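Side-chain contacts in exosome complex component Rrp42 (Archaeoglobus fulgidus, PDB 3M7N), which probably serves as a non-catalytic subunit of the archaeal exosome, an RNA-degrading complex, and helps to shape the active site of Rrp41: residues 122-127 / 131-136; 62-67 / 164-169; 152-157 / 254-259. One frame throughout, in Å; residues are numbered along the deposited sequence.

Contacts 1 and 2 belong to one end of the five-stranded sheet. Their centres lie about 9 Å apart. Each holds one of two neighbouring strands, 131-141 in contact 1 and 56-67 in contact 2, and F136 N meets K63 O across them at 2.7 Å. Contact 1 is partly buried and held mainly by backbone hydrogen bonds. Contact 2 is mostly buried and joins apolar packing to a charged edge that faces the Rrp41 chain. Contact 3 stands apart, its centre about 24 and 22 Å from theirs. It is buried and apolar, and packs F256 of the C-terminal tail on helix 148-161. That helix follows strand 131-141 and precedes strand 164-165, linking elements of the other two.

Contact 1 (122-127 / 131-136)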
loop_
_atom_site.group_PDB
_atom_site.type_symbol
_atom_site.label_atom_id
_atom_site.label_comp_id
_atom_site.label_asym_id
_atom_site.label_seq_id
_atom_site.Cartn_x
_atom_site.Cartn_y
_atom_site.Cartn_z
ATOM N N SER H 122 -24.529 -16.659 -28.213
ATOM C CA SER H 122 -24.158 -17.432 -29.390
ATOM C C SER H 122 -24.455 -16.646 -30.665
ATOM O O SER H 122 -23.850 -16.888 -31.704
ATOM C CB SER H 122 -24.874 -18.787 -29.390
ATOM O OG SER H 122 -26.278 -18.616 -29.301
ATOM N N LYS H 123 -25.383 -15.701 -30.574
ATOM C CA LYS H 123 -25.683 -14.810 -31.685
ATOM C C LYS H 123 -24.671 -13.671 -31.801
ATOM O O LYS H 123 -24.824 -12.774 -32.632
ATOM C CB LYS H 123 -27.085 -14.230 -31.533
ATOM C CG LYS H 123 -28.194 -15.100 -32.107
ATOM C CD LYS H 123 -29.556 -14.583 -31.679
ATOM C CE LYS H 123 -30.678 -15.173 -32.519
ATOM N NZ LYS H 123 -30.828 -14.469 -33.829
ATOM N N LEU H 124 -23.641 -13.705 -30.961
ATOM C CA LEU H 124 -22.607 -12.667 -30.970
ATOM C C LEU H 124 -21.288 -13.230 -31.456
ATOM O O LEU H 124 -20.216 -12.680 -31.172
ATOM C CB LEU H 124 -22.433 -12.051 -29.582
ATOM C CG LEU H 124 -23.613 -11.186 -29.142
ATOM C CD1 LEU H 124 -23.489 -10.815 -27.680
ATOM C CD2 LEU H 124 -23.690 -9.947 -30.015
ATOM N N VAL H 125 -21.385 -14.332 -32.190
ATOM C CA VAL H 125 -20.224 -14.960 -32.788
ATOM C C VAL H 125 -19.996 -14.375 -34.172
ATOM O O VAL H 125 -20.945 -14.067 -34.894
ATOM C CB VAL H 125 -20.399 -16.484 -32.877
ATOM C CG1 VAL H 125 -19.183 -17.125 -33.529
ATOM C CG2 VAL H 125 -20.617 -17.062 -31.492
ATOM N N ILE H 126 -18.734 -14.198 -34.529
ATOM C CA ILE H 126 -18.388 -13.617 -35.814
ATOM C C ILE H 126 -17.612 -14.648 -36.625
ATOM O O ILE H 126 -17.717 -14.716 -37.846
ATOM C CB ILE H 126 -17.560 -12.330 -35.623
ATOM C CG1 ILE H 126 -18.402 -11.273 -34.901
ATOM C CG2 ILE H 126 -17.076 -11.791 -36.953
ATOM C CD1 ILE H 126 -17.641 -10.021 -34.537
ATOM N N GLU H 127 -16.860 -15.477 -35.918
ATOM C CA GLU H 127 -15.996 -16.456 -36.538
ATOM C C GLU H 127 -15.577 -17.418 -35.436
ATOM O O GLU H 127 -14.681 -17.102 -34.652
ATOM C CB GLU H 127 -14.772 -15.746 -37.113
ATOM C CG GLU H 127 -13.931 -16.568 -38.081
ATOM C CD GLU H 127 -12.665 -15.837 -38.518
ATOM O OE1 GLU H 127 -11.814 -16.475 -39.181
ATOM O OE2 GLU H 127 -12.514 -14.630 -38.195
ATOM N N LYS H 131 -13.259 -14.655 -33.975
ATOM C CA LYS H 131 -13.809 -13.345 -33.642
ATOM C C LYS H 131 -15.194 -13.437 -33.019
ATOM O O LYS H 131 -16.105 -14.048 -33.585
ATOM C CB LYS H 131 -13.864 -12.444 -34.881
ATOM C CG LYS H 131 -13.045 -11.167 -34.762
ATOM C CD LYS H 131 -13.242 -10.254 -35.976
ATOM C CE LYS H 131 -12.421 -8.965 -35.850
ATOM N NZ LYS H 131 -12.834 -7.917 -36.837
ATOM N N VAL H 132 -15.349 -12.803 -31.860
ATOM C CA VAL H 132 -16.624 -12.780 -31.155
ATOM C C VAL H 132 -16.834 -11.433 -30.457
ATOM O O VAL H 132 -15.875 -10.799 -30.013
ATOM C CB VAL H 132 -16.702 -13.939 -30.143
ATOM C CG1 VAL H 132 -16.417 -13.461 -28.720
ATOM C CG2 VAL H 132 -18.047 -14.622 -30.242
ATOM N N TRP H 133 -18.079 -10.980 -30.374
ATOM C CA TRP H 133 -18.350 -9.703 -29.733
ATOM C C TRP H 133 -18.106 -9.764 -28.235
ATOM O O TRP H 133 -18.405 -10.762 -27.579
ATOM C CB TRP H 133 -19.776 -9.257 -29.983
ATOM C CG TRP H 133 -19.985 -8.681 -31.328
ATOM C CD1 TRP H 133 -20.659 -9.252 -32.362
ATOM C CD2 TRP H 133 -19.536 -7.405 -31.796
ATOM N NE1 TRP H 133 -20.657 -8.414 -33.448
ATOM C CE2 TRP H 133 -19.971 -7.270 -33.127
ATOM C CE3 TRP H 133 -18.807 -6.359 -31.216
ATOM C CZ2 TRP H 133 -19.703 -6.140 -33.894
ATOM C CZ3 TRP H 133 -18.543 -5.232 -31.981
ATOM C CH2 TRP H 133 -18.991 -5.133 -33.303
ATOM N N ILE H 134 -17.548 -8.688 -27.701
ATOM C CA ILE H 134 -17.363 -8.561 -26.269
ATOM C C ILE H 134 -18.186 -7.392 -25.764
ATOM O O ILE H 134 -18.065 -6.288 -26.271
ATOM C CB ILE H 134 -15.900 -8.320 -25.942
ATOM C CG1 ILE H 134 -15.073 -9.510 -26.434
ATOM C CG2 ILE H 134 -15.736 -8.084 -24.448
ATOM C CD1 ILE H 134 -13.603 -9.284 -26.364
ATOM N N VAL H 135 -19.044 -7.642 -24.785
ATOM C CA VAL H 135 -19.911 -6.596 -24.243
ATOM C C VAL H 135 -19.402 -6.114 -22.883
ATOM O O VAL H 135 -19.411 -6.872 -21.913
ATOM C CB VAL H 135 -21.347 -7.110 -24.111
ATOM C CG1 VAL H 135 -22.270 -6.000 -23.698
ATOM C CG2 VAL H 135 -21.796 -7.730 -25.432
ATOM N N PHE H 136 -18.936 -4.867 -22.823
ATOM C CA PHE H 136 -18.496 -4.263 -21.571
ATOM C C PHE H 136 -19.636 -3.532 -20.923
ATOM O O PHE H 136 -20.179 -2.582 -21.496
ATOM C CB PHE H 136 -17.335 -3.283 -21.790
ATOM C CG PHE H 136 -16.026 -3.956 -22.129
ATOM C CD1 PHE H 136 -15.563 -3.993 -23.434
ATOM C CD2 PHE H 136 -15.267 -4.556 -21.146
ATOM C CE1 PHE H 136 -14.370 -4.615 -23.745
ATOM C CE2 PHE H 136 -14.062 -5.173 -21.456
ATOM C CZ PHE H 136 -13.623 -5.207 -22.749
#
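V125 and V132 form a non-hydrogen-bonded pair in a short antiparallel hairpin with a classic beta bulge. The second arm is the start of strand 131-141, an inner strand of the five-stranded sheet. K131 O is the gripped atom: I126 N and E127 N both reach it, each at 2.8 Å. The E127 bond lies in the carbonyl plane, whereas I126 N is tilted from it. K131 N returns a bond to E127 O at 2.9 Å. Further along, W133 N meets L124 O at 2.8 Å in a nearly straight bond, 170° at the hydrogen.

The side chains divide between the faces. V125 CG2 touches V132 CG2 at 3.8 Å. V132 is turned off a staggered position, and its CG2 sits tightly against L124 O at 3.1 Å. I126 places CG1 beside its backbone N (chi1 -64°) and then runs extended, which carries CD1 over one face of the indole. This CH-pi contact is 3.8 Å from CD1 to the centroid of the five-membered ring of W133. L124 CD2 also meets the indole, at W133 CD1. P166 and Y176 pack on W133 too. With W133 cut back to an alanine, I126 CD1 would probably lose its aromatic surface and a gap open beside L124 CD2. The backbone bonds thus fix the bulge, and the indole gives L124 and I126 a surface to lie on.

Contact 2 (62-67 / 164-169)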
loop_
_atom_site.group_PDB
_atom_site.type_symbol
_atom_site.label_atom_id
_atom_site.label_comp_id
_atom_site.label_asym_id
_atom_site.label_seq_id
_atom_site.Cartn_x
_atom_site.Cartn_y
_atom_site.Cartn_z
ATOM N N VAL H 62 -22.654 0.791 -22.091
ATOM C CA VAL H 62 -22.237 -0.458 -22.686
ATOM C C VAL H 62 -21.321 -0.187 -23.861
ATOM O O VAL H 62 -21.586 0.699 -24.658
ATOM C CB VAL H 62 -23.451 -1.288 -23.184
ATOM C CG1 VAL H 62 -22.976 -2.600 -23.812
ATOM C CG2 VAL H 62 -24.418 -1.555 -22.041
ATOM N N LYS H 63 -20.248 -0.962 -23.960
ATOM C CA LYS H 63 -19.342 -0.886 -25.094
ATOM C C LYS H 63 -19.130 -2.270 -25.699
ATOM O O LYS H 63 -18.966 -3.258 -24.982
ATOM C CB LYS H 63 -17.990 -0.290 -24.678
ATOM C CG LYS H 63 -18.053 1.140 -24.176
ATOM C CD LYS H 63 -18.528 2.093 -25.271
ATOM C CE LYS H 63 -17.481 2.265 -26.369
ATOM N NZ LYS H 63 -17.806 3.420 -27.258
ATOM N N MET H 64 -19.124 -2.341 -27.023
ATOM C CA MET H 64 -18.903 -3.608 -27.695
ATOM C C MET H 64 -17.756 -3.481 -28.674
ATOM O O MET H 64 -17.658 -2.498 -29.408
ATOM C CB MET H 64 -20.161 -4.048 -28.442
ATOM C CG MET H 64 -21.361 -4.297 -27.549
ATOM S SD MET H 64 -22.779 -4.862 -28.501
ATOM C CE MET H 64 -22.246 -6.532 -28.894
ATOM N N GLN H 65 -16.883 -4.476 -28.673
ATOM C CA GLN H 65 -15.804 -4.536 -29.642
ATOM C C GLN H 65 -15.511 -5.997 -29.962
ATOM O O GLN H 65 -15.702 -6.870 -29.119
ATOM C CB GLN H 65 -14.561 -3.806 -29.120
ATOM C CG GLN H 65 -13.986 -4.382 -27.842
ATOM C CD GLN H 65 -12.796 -3.594 -27.310
ATOM O OE1 GLN H 65 -12.852 -2.368 -27.160
ATOM N NE2 GLN H 65 -11.709 -4.302 -27.018
ATOM N N PRO H 66 -15.096 -6.274 -31.204
ATOM C CA PRO H 66 -14.712 -7.638 -31.581
ATOM C C PRO H 66 -13.542 -8.071 -30.728
ATOM O O PRO H 66 -12.820 -7.209 -30.247
ATOM C CB PRO H 66 -14.277 -7.483 -33.033
ATOM C CG PRO H 66 -15.067 -6.314 -33.532
ATOM C CD PRO H 66 -15.171 -5.375 -32.370
ATOM N N GLY H 67 -13.359 -9.369 -30.522
ATOM C CA GLY H 67 -12.256 -9.828 -29.702
ATOM C C GLY H 67 -12.082 -11.334 -29.610
ATOM O O GLY H 67 -12.766 -12.116 -30.275
ATOM N N LYS H 164 -26.806 -0.771 -29.407
ATOM C CA LYS H 164 -26.757 -0.926 -30.852
ATOM C C LYS H 164 -25.404 -1.509 -31.206
ATOM O O LYS H 164 -24.365 -0.895 -30.933
ATOM C CB LYS H 164 -26.954 0.426 -31.535
ATOM C CG LYS H 164 -26.667 0.409 -33.035
ATOM C CD LYS H 164 -26.646 1.829 -33.633
ATOM C CE LYS H 164 -28.059 2.339 -33.895
ATOM N NZ LYS H 164 -28.072 3.674 -34.550
ATOM N N VAL H 165 -25.407 -2.707 -31.776
ATOM C CA VAL H 165 -24.154 -3.354 -32.140
ATOM C C VAL H 165 -23.426 -2.515 -33.182
ATOM O O VAL H 165 -24.024 -2.077 -34.159
ATOM C CB VAL H 165 -24.362 -4.792 -32.648
ATOM C CG1 VAL H 165 -23.018 -5.457 -32.881
ATOM C CG2 VAL H 165 -25.164 -5.594 -31.638
ATOM N N PRO H 166 -22.135 -2.260 -32.963
ATOM C CA PRO H 166 -21.409 -1.369 -33.870
ATOM C C PRO H 166 -20.752 -2.161 -34.989
ATOM O O PRO H 166 -19.526 -2.177 -35.075
ATOM C CB PRO H 166 -20.319 -0.781 -32.967
ATOM C CG PRO H 166 -20.180 -1.773 -31.801
ATOM C CD PRO H 166 -21.247 -2.830 -31.943
ATOM N N ALA H 167 -21.537 -2.830 -35.827
ATOM C CA ALA H 167 -20.926 -3.693 -36.833
ATOM C C ALA H 167 -20.217 -2.861 -37.904
ATOM O O ALA H 167 -19.102 -3.180 -38.308
ATOM C CB ALA H 167 -21.958 -4.635 -37.449
ATOM N N GLU H 168 -20.864 -1.786 -38.341
ATOM C CA GLU H 168 -20.309 -0.927 -39.382
ATOM C C GLU H 168 -18.935 -0.423 -39.019
ATOM O O GLU H 168 -17.974 -0.648 -39.745
ATOM C CB GLU H 168 -21.226 0.257 -39.630
ATOM C CG GLU H 168 -22.570 -0.163 -40.154
ATOM C CD GLU H 168 -23.612 0.887 -39.918
ATOM O OE1 GLU H 168 -23.220 2.068 -39.773
ATOM O OE2 GLU H 168 -24.813 0.531 -39.869
ATOM N N ARG H 169 -18.844 0.265 -37.889
ATOM C CA ARG H 169 -17.573 0.783 -37.430
ATOM C C ARG H 169 -16.497 -0.261 -37.600
ATOM O O ARG H 169 -15.349 0.069 -37.878
ATOM C CB ARG H 169 -17.638 1.176 -35.956
ATOM C CG ARG H 169 -16.269 1.561 -35.414
ATOM C CD ARG H 169 -16.192 1.505 -33.900
ATOM N NE ARG H 169 -17.374 2.081 -33.272
ATOM C CZ ARG H 169 -17.487 2.300 -31.968
ATOM N NH1 ARG H 169 -18.609 2.814 -31.489
ATOM N NH2 ARG H 169 -16.479 2.004 -31.146
#
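K63 NZ is gripped by several oxygens and lies beside R169 NH2, 4.3 Å away, at the edge of the guanidinium and near its plane. E46 OE2 forms salt bridges with both K63 NZ and R169 NH1. Both side chains also cross to the Rrp41 chain: K63 NZ and R169 NH2 bond to E87 O of that chain, and K63 NZ to its V86 O as well. The two cations are therefore gathered round shared acceptors. K63 starts out away from 164-169, but its first three torsions all turn the same way (chi1 -63°), and the curl brings the amino group back to R169.

Beneath this charged edge the contact is apolar. M64 points at 164-169 from strand 56-67. Its CB packs on P166 CD at 3.9 Å, and P166 CG rests on M64 O at 3.6 Å. The thioether reaches further: SD lies 4.0 Å from V165 CG2. The chain then bends at its last torsion (chi3 73°), which keeps CE near the same methyl, 4.1 Å from V165 CG2. P166 is the centre of an inverse gamma turn, closed by a weak bond from A167 N to V165 O of 3.1 Å. The turn follows the short strand 164-165, and W133 packs against both V165 and P166. The chemistry implies two roles for one place: M64 packs the turn against strand 56-67 through apolar contacts, while K63 and R169, probably kept charged by E46, tie the same edge to Rrp41.

Contact 3 (152-157 / 254-259); sequences SALAAI and EKFKEI
F256 CB points toward segment 152-157 of helix 148-161, and the ring follows, reaching the helix with its far end. On one branch, CE2 meets L154 CD1 at 3.7 Å. On the other, CE1 meets I157 CG2 at 3.7 Å. The tip, CZ, comes between the two residues. It lies 3.6 Å from I157 CG2, and 3.7 Å from L154 O, which stands at the ring edge in its plane.

Through F256 the C-terminal tail, just after helix 235-253, packs on the first half of the RNase PH fold. Helix 148-161 belongs to that half, and on it S152 and A156 pack against V109 of helix 100-115. L183, in the loop before strand 185-192, touches both F256 and I157.

The two aliphatic partners present themselves differently. L154 leaves the helix to one side and is twisted off the staggered positions at both torsions, which brings CD1 round to the ring. I157 points at the tail, but its CG1 branch leads away, anti to the backbone N. Its CG2 takes the crowded position between N and the carbonyl carbon and is the branch that touches the ring, in an oblique approach. L154 also packs on V185, at the start of strand 185-192.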
loop_
_atom_site.group_PDB
_atom_site.type_symbol
_atom_site.label_atom_id
_atom_site.label_comp_id
_atom_site.label_asym_id
_atom_site.label_seq_id
_atom_site.Cartn_x
_atom_site.Cartn_y
_atom_site.Cartn_z
ATOM N N SER H 152 -28.481 -0.201 -10.089
ATOM C CA SER H 152 -27.511 -0.613 -11.117
ATOM C C SER H 152 -28.035 -1.731 -11.996
ATOM O O SER H 152 -27.864 -1.721 -13.224
ATOM C CB SER H 152 -26.167 -1.030 -10.497
ATOM O OG SER H 152 -25.610 0.026 -9.723
ATOM N N ALA H 153 -28.668 -2.708 -11.353
ATOM C CA ALA H 153 -29.258 -3.832 -12.070
ATOM C C ALA H 153 -30.257 -3.316 -13.096
ATOM O O ALA H 153 -30.281 -3.781 -14.231
ATOM C CB ALA H 153 -29.938 -4.758 -11.096
ATOM N N LEU H 154 -31.087 -2.359 -12.675
ATOM C CA LEU H 154 -32.077 -1.729 -13.548
ATOM C C LEU H 154 -31.390 -0.988 -14.698
ATOM O O LEU H 154 -31.789 -1.112 -15.865
ATOM C CB LEU H 154 -32.909 -0.719 -12.756
ATOM C CG LEU H 154 -34.366 -0.942 -12.357
ATOM C CD1 LEU H 154 -34.795 -2.385 -12.496
ATOM C CD2 LEU H 154 -34.573 -0.434 -10.946
ATOM N N ALA H 155 -30.355 -0.220 -14.364
ATOM C CA ALA H 155 -29.666 0.586 -15.377
ATOM C C ALA H 155 -28.918 -0.315 -16.340
ATOM O O ALA H 155 -28.944 -0.089 -17.550
ATOM C CB ALA H 155 -28.725 1.623 -14.732
ATOM N N ALA H 156 -28.274 -1.350 -15.813
ATOM C CA ALA H 156 -27.581 -2.289 -16.684
ATOM C C ALA H 156 -28.503 -2.946 -17.741
ATOM O O ALA H 156 -28.165 -2.972 -18.930
ATOM C CB ALA H 156 -26.827 -3.327 -15.876
ATOM N N ILE H 157 -29.661 -3.466 -17.333
ATOM C CA ILE H 157 -30.546 -4.103 -18.315
ATOM C C ILE H 157 -31.204 -3.074 -19.259
ATOM O O ILE H 157 -31.377 -3.323 -20.445
ATOM C CB ILE H 157 -31.610 -5.043 -17.670
ATOM C CG1 ILE H 157 -32.344 -5.830 -18.755
ATOM C CG2 ILE H 157 -32.606 -4.279 -16.810
ATOM C CD1 ILE H 157 -31.518 -6.955 -19.385
ATOM N N GLU H 254 -42.550 -3.881 -14.938
ATOM C CA GLU H 254 -43.573 -3.243 -15.749
ATOM C C GLU H 254 -43.290 -1.757 -16.013
ATOM O O GLU H 254 -43.997 -1.106 -16.780
ATOM C CB GLU H 254 -44.965 -3.510 -15.156
ATOM C CG GLU H 254 -45.814 -2.297 -14.817
ATOM C CD GLU H 254 -47.090 -2.691 -14.071
ATOM O OE1 GLU H 254 -47.178 -3.864 -13.618
ATOM O OE2 GLU H 254 -48.000 -1.832 -13.939
ATOM N N LYS H 255 -42.233 -1.234 -15.401
ATOM C CA LYS H 255 -41.801 0.124 -15.687
ATOM C C LYS H 255 -40.995 0.172 -16.995
ATOM O O LYS H 255 -40.811 1.231 -17.581
ATOM C CB LYS H 255 -41.004 0.714 -14.508
ATOM C CG LYS H 255 -41.853 0.981 -13.267
ATOM C CD LYS H 255 -41.146 1.863 -12.247
ATOM C CE LYS H 255 -42.141 2.456 -11.220
ATOM N NZ LYS H 255 -41.611 3.663 -10.417
ATOM N N PHE H 256 -40.533 -0.981 -17.459
ATOM C CA PHE H 256 -39.781 -1.040 -18.709
ATOM C C PHE H 256 -40.674 -0.972 -19.944
ATOM O O PHE H 256 -40.185 -0.876 -21.065
ATOM C CB PHE H 256 -38.890 -2.287 -18.758
ATOM C CG PHE H 256 -37.656 -2.189 -17.890
ATOM C CD1 PHE H 256 -36.403 -2.009 -18.459
ATOM C CD2 PHE H 256 -37.754 -2.257 -16.517
ATOM C CE1 PHE H 256 -35.265 -1.909 -17.671
ATOM C CE2 PHE H 256 -36.621 -2.163 -15.725
ATOM C CZ PHE H 256 -35.371 -1.980 -16.306
ATOM N N LYS H 257 -41.987 -1.010 -19.737
ATOM C CA LYS H 257 -42.937 -0.848 -20.832
ATOM C C LYS H 257 -42.902 0.605 -21.314
ATOM O O LYS H 257 -43.896 1.129 -21.816
ATOM C CB LYS H 257 -44.345 -1.214 -20.362
ATOM C CG LYS H 257 -45.281 -1.699 -21.456
ATOM C CD LYS H 257 -45.505 -3.209 -21.360
ATOM C CE LYS H 257 -46.495 -3.706 -22.419
ATOM N NZ LYS H 257 -46.855 -5.151 -22.252
ATOM N N GLU H 258 -41.743 1.244 -21.153
ATOM C CA GLU H 258 -41.558 2.665 -21.453
ATOM C C GLU H 258 -42.335 3.551 -20.476
ATOM O O GLU H 258 -42.018 4.732 -20.305
ATOM C CB GLU H 258 -41.914 2.985 -22.914
ATOM C CG GLU H 258 -40.964 2.356 -23.921
ATOM C CD GLU H 258 -39.511 2.435 -23.470
ATOM O OE1 GLU H 258 -39.034 3.553 -23.162
ATOM O OE2 GLU H 258 -38.846 1.375 -23.411
ATOM N N ILE H 259 -43.344 2.959 -19.836
ATOM C CA ILE H 259 -44.116 3.594 -18.767
ATOM C C ILE H 259 -43.275 4.476 -17.842
ATOM O O ILE H 259 -42.439 3.978 -17.083
ATOM C CB ILE H 259 -44.806 2.526 -17.888
ATOM C CG1 ILE H 259 -45.863 1.759 -18.692
ATOM C CG2 ILE H 259 -45.405 3.163 -16.634
ATOM C CD1 ILE H 259 -46.584 0.680 -17.890
ATOM O OXT ILE H 259 -43.424 5.701 -17.810
#